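Local structure of endo-beta-mannanase (Opitutaceae bacterium TAV5, 7BOB) at residues R261-R272 with A301-A311; I127-T138 with R177-L186. The protein hydrolyses beta-1,4-linked mannosides as a homotrimeric glycoside hydrolase family 5 enzyme, acting as an exo-beta-1,4-mannosidase. All coordinates share one frame; numbering follows the deposited sequence.

Contact 1. Residues R261-R272 with A301-A311; sequences RSLLPFYVKCAR and AILPACREAGA
Pro265 and Ala305 meet where the helices containing 261-272 and 301-309 run side by side, CG of the proline ring lying 3.5 Å from CB of the alanine. CG of the same ring also lies near SG of Cys306, and that sulfur sits 3.9 Å from CG of Leu264. Leu264 sends its CG anti to the backbone N (chi1 -164°), which carries CD2 to 4.1 Å from CD1 of Ile302, the two side chains crossing at a slant. That isoleucine lays CG2 against the carbonyl O of Arg261 at 3.5 Å. The helices are nearly parallel, crossing at -16° with axes 8.5 Å apart, and are successive outer helices of the (beta/alpha)8 barrel of family 5, joined through strand 277-282. Further along, CB of Ala309 fits among the O of Pro265, CG1 of Val268 and CG of Lys269, while the amine of Lys269 goes on to His417 and the carbonyl of Val427. Gly310 closes helix 301-309 in a Schellman motif, and CD of Arg272 rests 3.4 Å from its O, the side chain having turned at chi2 (70°). With an alanine here, the Gly310 carbonyl would probably lose the CD packed against it, and the carbonyls of Ser6 and Gly275 their weak guanidinium partners.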
loop_
_atom_site.group_PDB
_atom_site.type_symbol
_atom_site.label_atom_id
_atom_site.label_comp_id
_atom_site.label_asym_id
_atom_site.label_seq_id
_atom_site.Cartn_x
_atom_site.Cartn_y
_atom_site.Cartn_z
ATOM N N ARG A 261 -22.105 -6.245 20.245
ATOM C CA ARG A 261 -23.523 -5.874 20.331
ATOM C C ARG A 261 -23.741 -4.381 20.150
ATOM O O ARG A 261 -24.820 -3.977 19.720
ATOM C CB ARG A 261 -24.140 -6.286 21.674
ATOM C CG ARG A 261 -24.184 -7.785 21.909
ATOM C CD ARG A 261 -24.462 -8.086 23.369
ATOM N NE ARG A 261 -24.661 -9.513 23.608
ATOM C CZ ARG A 261 -25.317 -10.017 24.651
ATOM N NH1 ARG A 261 -25.838 -9.207 25.574
ATOM N NH2 ARG A 261 -25.439 -11.336 24.774
ATOM N N SER A 262 -22.752 -3.546 20.445
ATOM C CA SER A 262 -23.013 -2.128 20.252
ATOM C C SER A 262 -22.826 -1.665 18.802
ATOM O O SER A 262 -23.151 -0.513 18.492
ATOM C CB SER A 262 -22.112 -1.313 21.172
ATOM O OG SER A 262 -20.759 -1.368 20.715
ATOM N N LEU A 263 -22.316 -2.513 17.908
ATOM C CA LEU A 263 -21.952 -2.039 16.571
ATOM C C LEU A 263 -23.180 -1.618 15.767
ATOM O O LEU A 263 -23.270 -0.482 15.282
ATOM C CB LEU A 263 -21.189 -3.133 15.825
ATOM C CG LEU A 263 -19.811 -3.459 16.383
ATOM C CD1 LEU A 263 -19.365 -4.818 15.825
ATOM C CD2 LEU A 263 -18.839 -2.348 15.998
ATOM N N LEU A 264 -24.132 -2.529 15.601
ATOM C CA LEU A 264 -25.292 -2.214 14.765
ATOM C C LEU A 264 -26.088 -1.025 15.312
ATOM O O LEU A 264 -26.359 -0.087 14.539
ATOM C CB LEU A 264 -26.119 -3.491 14.590
ATOM C CG LEU A 264 -27.178 -3.588 13.494
ATOM C CD1 LEU A 264 -26.621 -3.098 12.185
ATOM C CD2 LEU A 264 -27.681 -5.036 13.366
ATOM N N PRO A 265 -26.407 -0.936 16.611
ATOM C CA PRO A 265 -27.070 0.292 17.097
ATOM C C PRO A 265 -26.262 1.546 16.849
ATOM O O PRO A 265 -26.838 2.603 16.560
ATOM C CB PRO A 265 -27.246 0.037 18.605
ATOM C CG PRO A 265 -27.233 -1.449 18.732
ATOM C CD PRO A 265 -26.266 -1.936 17.687
ATOM N N PHE A 266 -24.935 1.460 16.957
ATOM C CA PHE A 266 -24.101 2.618 16.658
ATOM C C PHE A 266 -24.235 3.034 15.198
ATOM O O PHE A 266 -24.382 4.226 14.895
ATOM C CB PHE A 266 -22.647 2.321 17.003
ATOM C CG PHE A 266 -21.686 3.290 16.397
ATOM C CD1 PHE A 266 -21.424 4.515 17.018
ATOM C CD2 PHE A 266 -21.050 2.996 15.191
ATOM C CE1 PHE A 266 -20.534 5.423 16.442
ATOM C CE2 PHE A 266 -20.144 3.901 14.617
ATOM C CZ PHE A 266 -19.891 5.114 15.248
ATOM N N TYR A 267 -24.167 2.065 14.275
ATOM C CA TYR A 267 -24.348 2.378 12.851
ATOM C C TYR A 267 -25.717 2.993 12.590
ATOM O O TYR A 267 -25.841 3.947 11.807
ATOM C CB TYR A 267 -24.190 1.121 11.993
ATOM C CG TYR A 267 -22.798 0.529 12.009
ATOM C CD1 TYR A 267 -21.681 1.337 11.887
ATOM C CD2 TYR A 267 -22.608 -0.842 12.126
ATOM C CE1 TYR A 267 -20.413 0.793 11.901
ATOM C CE2 TYR A 267 -21.338 -1.393 12.125
ATOM C CZ TYR A 267 -20.259 -0.574 12.016
ATOM O OH TYR A 267 -19.012 -1.122 12.044
ATOM N N VAL A 268 -26.762 2.439 13.221
ATOM C CA VAL A 268 -28.109 2.979 13.054
ATOM C C VAL A 268 -28.170 4.409 13.574
ATOM O O VAL A 268 -28.733 5.297 12.921
ATOM C CB VAL A 268 -29.141 2.066 13.748
ATOM C CG1 VAL A 268 -30.557 2.700 13.748
ATOM C CG2 VAL A 268 -29.163 0.700 13.075
ATOM N N LYS A 269 -27.549 4.664 14.731
ATOM C CA LYS A 269 -27.505 6.014 15.290
ATOM C C LYS A 269 -26.875 7.003 14.313
ATOM O O LYS A 269 -27.379 8.115 14.127
ATOM C CB LYS A 269 -26.703 6.018 16.598
ATOM C CG LYS A 269 -27.380 5.372 17.787
ATOM C CD LYS A 269 -26.596 5.621 19.099
ATOM C CE LYS A 269 -27.127 4.712 20.205
ATOM N NZ LYS A 269 -26.364 4.831 21.488
ATOM N N CYS A 270 -25.732 6.642 13.719
ATOM C CA CYS A 270 -25.135 7.525 12.720
ATOM C C CYS A 270 -26.077 7.780 11.557
ATOM O O CYS A 270 -26.307 8.932 11.173
ATOM C CB CYS A 270 -23.809 6.956 12.222
ATOM S SG CYS A 270 -22.615 6.721 13.563
ATOM N N ALA A 271 -26.573 6.716 10.947
ATOM C CA ALA A 271 -27.499 6.885 9.832
ATOM C C ALA A 271 -28.683 7.759 10.236
ATOM O O ALA A 271 -28.999 8.747 9.562
ATOM C CB ALA A 271 -27.972 5.521 9.326
ATOM N N ARG A 272 -29.317 7.430 11.371
ATOM C CA ARG A 272 -30.508 8.154 11.826
ATOM C C ARG A 272 -30.306 9.664 11.878
ATOM O O ARG A 272 -31.243 10.427 11.616
ATOM C CB ARG A 272 -30.928 7.666 13.209
ATOM C CG ARG A 272 -32.305 8.174 13.618
ATOM C CD ARG A 272 -33.406 7.503 12.787
ATOM N NE ARG A 272 -34.707 8.126 12.974
ATOM C CZ ARG A 272 -35.081 9.275 12.411
ATOM N NH1 ARG A 272 -34.244 9.948 11.621
ATOM N NH2 ARG A 272 -36.305 9.753 12.638
ATOM N N ALA A 301 -30.441 -8.245 22.816
ATOM C CA ALA A 301 -29.788 -6.965 23.037
ATOM C C ALA A 301 -29.917 -6.041 21.821
ATOM O O ALA A 301 -30.332 -4.883 21.950
ATOM C CB ALA A 301 -28.311 -7.180 23.398
ATOM N N ILE A 302 -29.586 -6.526 20.626
ATOM C CA ILE A 302 -29.400 -5.568 19.540
ATOM C C ILE A 302 -30.717 -5.036 18.991
ATOM O O ILE A 302 -30.774 -3.879 18.561
ATOM C CB ILE A 302 -28.544 -6.178 18.422
ATOM C CG1 ILE A 302 -29.229 -7.406 17.847
ATOM C CG2 ILE A 302 -27.128 -6.488 18.942
ATOM C CD1 ILE A 302 -29.290 -7.372 16.339
ATOM N N LEU A 303 -31.795 -5.845 18.996
ATOM C CA LEU A 303 -33.047 -5.376 18.402
ATOM C C LEU A 303 -33.667 -4.229 19.194
ATOM O O LEU A 303 -34.001 -3.199 18.581
ATOM C CB LEU A 303 -34.017 -6.548 18.226
ATOM C CG LEU A 303 -33.536 -7.562 17.186
ATOM C CD1 LEU A 303 -34.500 -8.755 17.122
ATOM C CD2 LEU A 303 -33.386 -6.888 15.810
ATOM N N PRO A 304 -33.856 -4.316 20.524
ATOM C CA PRO A 304 -34.352 -3.120 21.238
ATOM C C PRO A 304 -33.399 -1.932 21.121
ATOM O O PRO A 304 -33.856 -0.792 20.952
ATOM C CB PRO A 304 -34.509 -3.605 22.693
ATOM C CG PRO A 304 -34.556 -5.107 22.614
ATOM C CD PRO A 304 -33.685 -5.471 21.430
ATOM N N ALA A 305 -32.083 -2.165 21.168
ATOM C CA ALA A 305 -31.150 -1.057 20.981
ATOM C C ALA A 305 -31.286 -0.441 19.589
ATOM O O ALA A 305 -31.294 0.788 19.439
ATOM C CB ALA A 305 -29.716 -1.526 21.237
ATOM N N CYS A 306 -31.416 -1.270 18.550
ATOM C CA CYS A 306 -31.674 -0.704 17.229
ATOM C C CYS A 306 -32.963 0.089 17.205
ATOM O O CYS A 306 -33.033 1.142 16.558
ATOM C CB CYS A 306 -31.686 -1.794 16.167
ATOM S SG CYS A 306 -29.984 -2.294 15.847
ATOM N N ARG A 307 -33.992 -0.382 17.917
ATOM C CA ARG A 307 -35.233 0.384 18.020
ATOM C C ARG A 307 -34.974 1.737 18.676
ATOM O O ARG A 307 -35.334 2.786 18.129
ATOM C CB ARG A 307 -36.278 -0.407 18.812
ATOM C CG ARG A 307 -37.697 0.185 18.769
ATOM C CD ARG A 307 -38.397 0.182 20.146
ATOM N NE ARG A 307 -38.686 -1.160 20.644
ATOM C CZ ARG A 307 -38.202 -1.660 21.782
ATOM N NH1 ARG A 307 -37.392 -0.938 22.561
ATOM N NH2 ARG A 307 -38.523 -2.898 22.142
ATOM N N GLU A 308 -34.331 1.727 19.847
ATOM C CA GLU A 308 -34.022 2.979 20.526
ATOM C C GLU A 308 -33.116 3.865 19.682
ATOM O O GLU A 308 -33.254 5.090 19.718
ATOM C CB GLU A 308 -33.396 2.706 21.889
ATOM C CG GLU A 308 -34.345 1.920 22.825
ATOM C CD GLU A 308 -35.604 2.710 23.272
ATOM O OE1 GLU A 308 -35.667 3.083 24.464
ATOM O OE2 GLU A 308 -36.547 2.913 22.458
ATOM N N ALA A 309 -32.215 3.266 18.892
ATOM C CA ALA A 309 -31.398 4.054 17.973
ATOM C C ALA A 309 -32.204 4.611 16.794
ATOM O O ALA A 309 -31.690 5.457 16.054
ATOM C CB ALA A 309 -30.223 3.213 17.452
ATOM N N GLY A 310 -33.443 4.173 16.606
ATOM C CA GLY A 310 -34.333 4.815 15.663
ATOM C C GLY A 310 -34.629 4.061 14.383
ATOM O O GLY A 310 -35.188 4.657 13.454
ATOM N N ALA A 311 -34.277 2.781 14.300
ATOM C CA ALA A 311 -34.597 1.998 13.114
ATOM C C ALA A 311 -36.104 1.990 12.907
ATOM O O ALA A 311 -36.855 1.908 13.870
ATOM C CB ALA A 311 -34.093 0.567 13.284
#

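Contact 2. Residues I127-T138 with R177-L186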
loop_
_atom_site.group_PDB
_atom_site.type_symbol
_atom_site.label_atom_id
_atom_site.label_comp_id
_atom_site.label_asym_id
_atom_site.label_seq_id
_atom_site.Cartn_x
_atom_site.Cartn_y
_atom_site.Cartn_z
ATOM N N ILE A 127 -24.563 3.704 -17.707
ATOM C CA ILE A 127 -25.503 4.677 -17.170
ATOM C C ILE A 127 -26.812 4.623 -17.953
ATOM O O ILE A 127 -27.896 4.462 -17.375
ATOM C CB ILE A 127 -24.879 6.081 -17.164
ATOM C CG1 ILE A 127 -23.781 6.153 -16.094
ATOM C CG2 ILE A 127 -25.916 7.128 -16.843
ATOM C CD1 ILE A 127 -23.033 7.485 -16.037
ATOM N N GLU A 128 -26.727 4.685 -19.286
ATOM C CA GLU A 128 -27.938 4.632 -20.103
ATOM C C GLU A 128 -28.665 3.304 -19.932
ATOM O O GLU A 128 -29.860 3.283 -19.628
ATOM C CB GLU A 128 -27.595 4.896 -21.574
ATOM C CG GLU A 128 -27.138 6.343 -21.844
ATOM C CD GLU A 128 -27.796 7.364 -20.897
ATOM O OE1 GLU A 128 -29.047 7.452 -20.851
ATOM O OE2 GLU A 128 -27.061 8.088 -20.191
ATOM N N ARG A 129 -27.960 2.179 -20.113
ATOM C CA ARG A 129 -28.597 0.875 -19.930
ATOM C C ARG A 129 -29.169 0.721 -18.521
ATOM O O ARG A 129 -30.227 0.107 -18.340
ATOM C CB ARG A 129 -27.608 -0.250 -20.225
ATOM C CG ARG A 129 -27.234 -0.388 -21.689
ATOM C CD ARG A 129 -28.266 -1.201 -22.468
ATOM N NE ARG A 129 -29.337 -0.366 -23.022
ATOM C CZ ARG A 129 -30.629 -0.582 -22.806
ATOM N NH1 ARG A 129 -30.993 -1.614 -22.062
ATOM N NH2 ARG A 129 -31.559 0.215 -23.330
ATOM N N GLY A 130 -28.493 1.276 -17.512
ATOM C CA GLY A 130 -29.013 1.180 -16.159
ATOM C C GLY A 130 -30.298 1.964 -15.975
ATOM O O GLY A 130 -31.260 1.466 -15.383
ATOM N N ALA A 131 -30.343 3.192 -16.497
ATOM C CA ALA A 131 -31.555 3.999 -16.399
ATOM C C ALA A 131 -32.732 3.302 -17.075
ATOM O O ALA A 131 -33.822 3.196 -16.501
ATOM C CB ALA A 131 -31.320 5.378 -17.019
ATOM N N ALA A 132 -32.527 2.807 -18.295
ATOM C CA ALA A 132 -33.619 2.138 -18.996
ATOM C C ALA A 132 -34.093 0.921 -18.218
ATOM O O ALA A 132 -35.297 0.666 -18.123
ATOM C CB ALA A 132 -33.178 1.739 -20.398
ATOM N N TYR A 133 -33.156 0.179 -17.623
ATOM C CA TYR A 133 -33.521 -1.001 -16.842
ATOM C C TYR A 133 -34.314 -0.617 -15.599
ATOM O O TYR A 133 -35.284 -1.293 -15.242
ATOM C CB TYR A 133 -32.261 -1.777 -16.460
ATOM C CG TYR A 133 -32.441 -2.806 -15.367
ATOM C CD1 TYR A 133 -33.190 -3.960 -15.582
ATOM C CD2 TYR A 133 -31.831 -2.635 -14.121
ATOM C CE1 TYR A 133 -33.337 -4.922 -14.580
ATOM C CE2 TYR A 133 -31.972 -3.579 -13.108
ATOM C CZ TYR A 133 -32.719 -4.722 -13.344
ATOM O OH TYR A 133 -32.848 -5.662 -12.343
ATOM N N ALA A 134 -33.923 0.466 -14.934
ATOM C CA ALA A 134 -34.680 0.906 -13.767
ATOM C C ALA A 134 -36.094 1.316 -14.159
ATOM O O ALA A 134 -37.067 0.968 -13.476
ATOM C CB ALA A 134 -33.964 2.062 -13.072
ATOM N N ARG A 135 -36.223 2.064 -15.257
ATOM C CA ARG A 135 -37.548 2.463 -15.718
ATOM C C ARG A 135 -38.383 1.248 -16.111
ATOM O O ARG A 135 -39.575 1.178 -15.777
ATOM C CB ARG A 135 -37.423 3.443 -16.884
ATOM C CG ARG A 135 -38.784 3.891 -17.406
ATOM C CD ARG A 135 -38.688 5.115 -18.303
ATOM N NE ARG A 135 -37.804 4.849 -19.436
ATOM C CZ ARG A 135 -36.589 5.380 -19.591
ATOM N NH1 ARG A 135 -36.101 6.224 -18.683
ATOM N NH2 ARG A 135 -35.860 5.067 -20.663
ATOM N N THR A 136 -37.763 0.254 -16.750
ATOM C CA THR A 136 -38.505 -0.928 -17.179
ATOM C C THR A 136 -39.069 -1.697 -15.996
ATOM O O THR A 136 -40.239 -2.093 -16.002
ATOM C CB THR A 136 -37.618 -1.845 -17.999
ATOM O OG1 THR A 136 -37.150 -1.144 -19.157
ATOM C CG2 THR A 136 -38.407 -3.074 -18.402
ATOM N N ILE A 137 -38.239 -1.975 -14.992
ATOM C CA ILE A 137 -38.729 -2.729 -13.842
ATOM C C ILE A 137 -39.810 -1.939 -13.123
ATOM O O ILE A 137 -40.879 -2.475 -12.809
ATOM C CB ILE A 137 -37.582 -3.108 -12.890
ATOM C CG1 ILE A 137 -36.493 -3.882 -13.644
ATOM C CG2 ILE A 137 -38.128 -3.933 -11.738
ATOM C CD1 ILE A 137 -36.995 -5.173 -14.302
ATOM N N THR A 138 -39.563 -0.645 -12.885
ATOM C CA THR A 138 -40.568 0.189 -12.230
ATOM C C THR A 138 -41.896 0.139 -12.979
ATOM O O THR A 138 -42.958 0.088 -12.361
ATOM C CB THR A 138 -40.071 1.631 -12.109
ATOM O OG1 THR A 138 -38.765 1.647 -11.514
ATOM C CG2 THR A 138 -40.998 2.446 -11.231
ATOM N N ARG A 177 -29.400 9.709 -11.359
ATOM C CA ARG A 177 -29.970 9.212 -12.608
ATOM C C ARG A 177 -30.864 8.002 -12.375
ATOM O O ARG A 177 -31.927 7.888 -12.992
ATOM C CB ARG A 177 -28.864 8.868 -13.594
ATOM C CG ARG A 177 -28.161 10.084 -14.188
ATOM C CD ARG A 177 -29.016 10.789 -15.227
ATOM N NE ARG A 177 -29.636 9.853 -16.161
ATOM C CZ ARG A 177 -29.107 9.482 -17.324
ATOM N NH1 ARG A 177 -27.943 9.966 -17.723
ATOM N NH2 ARG A 177 -29.756 8.631 -18.103
ATOM N N MET A 178 -30.453 7.081 -11.502
ATOM C CA MET A 178 -31.241 5.870 -11.311
ATOM C C MET A 178 -32.496 6.144 -10.488
ATOM O O MET A 178 -33.545 5.559 -10.750
ATOM C CB MET A 178 -30.408 4.779 -10.647
ATOM C CG MET A 178 -29.200 4.345 -11.438
ATOM S SD MET A 178 -29.599 3.993 -13.166
ATOM C CE MET A 178 -28.543 5.152 -14.014
ATOM N N THR A 179 -32.414 7.021 -9.486
ATOM C CA THR A 179 -33.634 7.430 -8.801
ATOM C C THR A 179 -34.540 8.216 -9.742
ATOM O O THR A 179 -35.758 8.024 -9.741
ATOM C CB THR A 179 -33.310 8.267 -7.561
ATOM O OG1 THR A 179 -32.534 9.415 -7.947
ATOM C CG2 THR A 179 -32.564 7.436 -6.518
ATOM N N GLY A 180 -33.964 9.111 -10.544
ATOM C CA GLY A 180 -34.772 9.888 -11.466
ATOM C C GLY A 180 -35.511 9.019 -12.464
ATOM O O GLY A 180 -36.659 9.305 -12.821
ATOM N N ALA A 181 -34.861 7.942 -12.923
ATOM C CA ALA A 181 -35.504 7.004 -13.842
ATOM C C ALA A 181 -36.679 6.306 -13.177
ATOM O O ALA A 181 -37.723 6.087 -13.805
ATOM C CB ALA A 181 -34.490 5.970 -14.330
ATOM N N ILE A 182 -36.516 5.923 -11.910
ATOM C CA ILE A 182 -37.610 5.278 -11.199
ATOM C C ILE A 182 -38.784 6.241 -11.078
ATOM O O ILE A 182 -39.954 5.850 -11.206
ATOM C CB ILE A 182 -37.115 4.778 -9.830
ATOM C CG1 ILE A 182 -36.348 3.463 -9.992
ATOM C CG2 ILE A 182 -38.270 4.621 -8.840
ATOM C CD1 ILE A 182 -35.289 3.251 -8.903
ATOM N N ARG A 183 -38.487 7.523 -10.878
ATOM C CA ARG A 183 -39.526 8.520 -10.681
ATOM C C ARG A 183 -40.154 8.988 -11.987
ATOM O O ARG A 183 -41.157 9.706 -11.941
ATOM C CB ARG A 183 -38.961 9.711 -9.894
ATOM C CG ARG A 183 -38.602 9.364 -8.440
ATOM C CD ARG A 183 -38.452 10.605 -7.550
ATOM N NE ARG A 183 -37.750 10.285 -6.308
ATOM C CZ ARG A 183 -38.289 9.635 -5.280
ATOM N NH1 ARG A 183 -39.562 9.242 -5.301
ATOM N NH2 ARG A 183 -37.551 9.385 -4.213
ATOM N N GLU A 184 -39.594 8.614 -13.138
ATOM C CA GLU A 184 -40.296 8.825 -14.400
ATOM C C GLU A 184 -41.524 7.934 -14.515
ATOM O O GLU A 184 -42.391 8.197 -15.354
ATOM C CB GLU A 184 -39.367 8.570 -15.586
ATOM C CG GLU A 184 -38.426 9.716 -15.893
ATOM C CD GLU A 184 -37.438 9.361 -16.990
ATOM O OE1 GLU A 184 -37.783 8.494 -17.822
ATOM O OE2 GLU A 184 -36.316 9.927 -17.012
ATOM N N VAL A 185 -41.612 6.894 -13.690
ATOM C CA VAL A 185 -42.744 5.983 -13.679
ATOM C C VAL A 185 -43.558 6.110 -12.398
ATOM O O VAL A 185 -44.787 6.128 -12.446
ATOM C CB VAL A 185 -42.265 4.531 -13.890
ATOM C CG1 VAL A 185 -43.412 3.535 -13.684
ATOM C CG2 VAL A 185 -41.635 4.388 -15.263
ATOM N N LEU A 186 -42.901 6.206 -11.242
ATOM C CA LEU A 186 -43.585 6.303 -9.953
ATOM C C LEU A 186 -43.003 7.491 -9.200
ATOM O O LEU A 186 -42.188 7.325 -8.277
ATOM C CB LEU A 186 -43.449 5.010 -9.150
ATOM C CG LEU A 186 -44.116 3.753 -9.692
ATOM C CD1 LEU A 186 -43.768 2.557 -8.821
ATOM C CD2 LEU A 186 -45.631 3.970 -9.743
#
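Two neighbouring outer helices of the barrel pack here through a seam of small residues, with a salt bridge near each end; the helices of 127-138 and 177-183 run in the same general direction, crossing at -33° with axes 7.9 Å apart. Such closeness rests on alanine and glycine: CB of Ala181 lies 3.6 Å from the carbonyl O of Ala131 and also touches CB of Ala134. Met178, bent at chi2 (-49°), brings SD to 3.5 Å from the Ala131 N and CE against the Ile127 O; Gly130, with no side chain, lets the sulfur come close to its backbone. At one end Arg177 grips Glu128 end-on. Its NH2 donates to OE1 of Glu128 (3.1 Å, 163° at the hydrogen) and its NH1 to OE2 (3.2 Å), both acceptors near the guanidinium plane, although the two flat groups are not coplanar. CG2 of Ile127 lies over one face of this guanidinium, 3.6 Å from NH1. Toward the other end Arg135 NH1 meets Glu184 OE1 at 3.0 Å in a second salt bridge, while the side chains of Arg135 and Val185 cross at about a right angle, CG of the arginine touching CG2 of the valine. Thr138 turns its two branches to different uses: OG1 bonds back to the Ala134 carbonyl and touches CG1 of Ile182 at 3.4 Å, whereas CG2 fits among Val185 and Leu186. Beneath the seam, Met178 and Ile182 reach Phe100 and Leu99 of strand 94-101 and Leu153 of strand 151-154. Consecutive helices lying side by side over parallel strands, with strand 151-154 between them in sequence, are typical of the (beta/alpha)8 barrel of family 5 glycoside hydrolases.

How the contacts relate
Both contacts join neighbouring helices on the outside of the same eight-stranded barrel, but in different sectors: their centres are 32 Å apart and their nearest atoms about 16 Å, with no touch. Contact 2 comes first along the chain, pairing helices 124-141 and 168-183 around strand 151-154, and closes before contact 1 opens with helices 258-272 and 292-309 around strand 277-282. Each packs the helices of two successive beta-alpha units, one pair in the first half of the barrel and one in the second. Contact 1 also borders the C-terminal part of the chain, since helix 406-422 packs against helix 258-272, whereas contact 2 lies farther from the centre of the chain.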